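Local coordinates for methylmalonyl-CoA carboxyltransferase 12S subunit (Propionibacterium freudenreichii, PDB 1ON9), which catalyses, as the hexameric core of transcarboxylase, transfer of the carboxyl group of methylmalonyl-CoA to the biotin of the 1.3S subunit, yielding propanoyl-CoA, at the interface of chains A and B. Sequence-based numbering; all coordinates share one arbitrary frame. Chains: chain A/B, Methylmalonyl-CoA carboxyltransferase 12S subunit.

The interface of chains A and B. Residues chain A 438-439, 444, 448, 470; chain B 142, 144.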
loop_
_atom_site.group_PDB
_atom_site.type_symbol
_atom_site.label_atom_id
_atom_site.label_comp_id
_atom_site.label_asym_id
_atom_site.label_seq_id
_atom_site.Cartn_x
_atom_site.Cartn_y
_atom_site.Cartn_z
ATOM N N VAL A 438 -34.379 -26.788 -7.069
ATOM C CA VAL A 438 -33.756 -27.440 -5.932
ATOM C C VAL A 438 -34.089 -28.932 -6.025
ATOM O O VAL A 438 -33.446 -29.764 -5.388
ATOM C CB VAL A 438 -34.266 -26.847 -4.599
ATOM C CG1 VAL A 438 -35.639 -27.407 -4.258
ATOM C CG2 VAL A 438 -33.251 -27.113 -3.505
ATOM N N MET A 439 -35.095 -29.249 -6.843
ATOM C CA MET A 439 -35.536 -30.626 -7.079
ATOM C C MET A 439 -36.613 -30.671 -8.171
ATOM O O MET A 439 -37.357 -29.709 -8.354
ATOM C CB MET A 439 -36.105 -31.226 -5.797
ATOM C CG MET A 439 -36.567 -32.653 -5.946
ATOM S SD MET A 439 -37.399 -33.203 -4.457
ATOM C CE MET A 439 -35.989 -33.634 -3.464
ATOM N N ALA A 444 -40.463 -33.544 -5.921
ATOM C CA ALA A 444 -40.842 -32.594 -4.900
ATOM C C ALA A 444 -42.295 -32.783 -4.500
ATOM O O ALA A 444 -42.601 -32.854 -3.309
ATOM C CB ALA A 444 -40.611 -31.181 -5.395
ATOM N N ILE A 448 -43.656 -33.541 -0.707
ATOM C CA ILE A 448 -44.473 -32.504 -0.096
ATOM C C ILE A 448 -45.911 -32.938 0.131
ATOM O O ILE A 448 -46.466 -32.710 1.204
ATOM C CB ILE A 448 -44.515 -31.225 -0.956
ATOM C CG1 ILE A 448 -43.126 -30.597 -1.047
ATOM C CG2 ILE A 448 -45.501 -30.236 -0.348
ATOM C CD1 ILE A 448 -43.082 -29.366 -1.926
ATOM N N TYR A 470 -45.970 -27.433 -8.405
ATOM C CA TYR A 470 -44.603 -27.211 -7.969
ATOM C C TYR A 470 -43.795 -26.666 -9.146
ATOM O O TYR A 470 -43.043 -25.694 -9.017
ATOM C CB TYR A 470 -43.979 -28.514 -7.505
ATOM C CG TYR A 470 -42.669 -28.295 -6.799
ATOM C CD1 TYR A 470 -42.640 -27.962 -5.445
ATOM C CD2 TYR A 470 -41.457 -28.388 -7.487
ATOM C CE1 TYR A 470 -41.436 -27.725 -4.787
ATOM C CE2 TYR A 470 -40.246 -28.154 -6.839
ATOM C CZ TYR A 470 -40.244 -27.819 -5.486
ATOM O OH TYR A 470 -39.059 -27.554 -4.836
ATOM N N ALA B 142 -32.248 -29.954 1.616
ATOM C CA ALA B 142 -32.895 -28.741 1.156
ATOM C C ALA B 142 -34.318 -28.712 1.673
ATOM O O ALA B 142 -34.882 -29.756 2.020
ATOM C CB ALA B 142 -32.891 -28.696 -0.367
ATOM N N ILE B 144 -37.415 -28.410 0.336
ATOM C CA ILE B 144 -38.096 -28.470 -0.944
ATOM C C ILE B 144 -39.294 -27.549 -1.034
ATOM O O ILE B 144 -39.580 -27.015 -2.097
ATOM C CB ILE B 144 -38.541 -29.905 -1.253
ATOM C CG1 ILE B 144 -37.335 -30.839 -1.174
ATOM C CG2 ILE B 144 -39.160 -29.972 -2.636
ATOM C CD1 ILE B 144 -36.208 -30.479 -2.130
#
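The phenol ring of A:Tyr470 meets the backbone carbonyl oxygen of B:Ile144 at its edge, in the ring plane, while CB of A:Ala444, from the same chain, sits over the ring centre on one face, 3.3 Å above its plane. Across the interface the hydroxyl OH of A:Tyr470 donates a hydrogen bond to B:Ile144 O at 2.8 Å. The C=O...OH angle is 135°, with the donor tilted 16° from the carbonyl plane. The same hydroxyl also lies beside the CG2 methyl of B:Ile144, and the two side chains cross at about a right angle.

B:Ile144, at the start of the 3-10 helix 144-146, is the plug of this patch and splits its two branches between different walls of chain A. With CG2 opposite its backbone nitrogen, that methyl points at helix 441-448, touching A:Ala444 CB tightly at 3.3 Å and the tip of A:Ile448 more loosely. The other branch, carried by CG1 anti to the carbonyl carbon and ending in CD1, packs against the loop that precedes this helix, where A:Val438 CG1 approaches CD1 to 3.8 Å. A:Met439 lies across that branch, its chain extended until a bend at chi3 (-82°) that brings CE round to CD1. A phenylalanine in place of A:Tyr470 would probably leave the B:Ile144 carbonyl without its donor and B:Ile144 CG2 without the hydroxyl beside it.

The patch belongs to a two-fold symmetric interface within the 12S homohexamer, and its twin recurs with the chains exchanged. Beyond the isoleucine, the contact continues methyl to methyl, with A:Val438 CG2 3.5 Å from B:Ala142 CB.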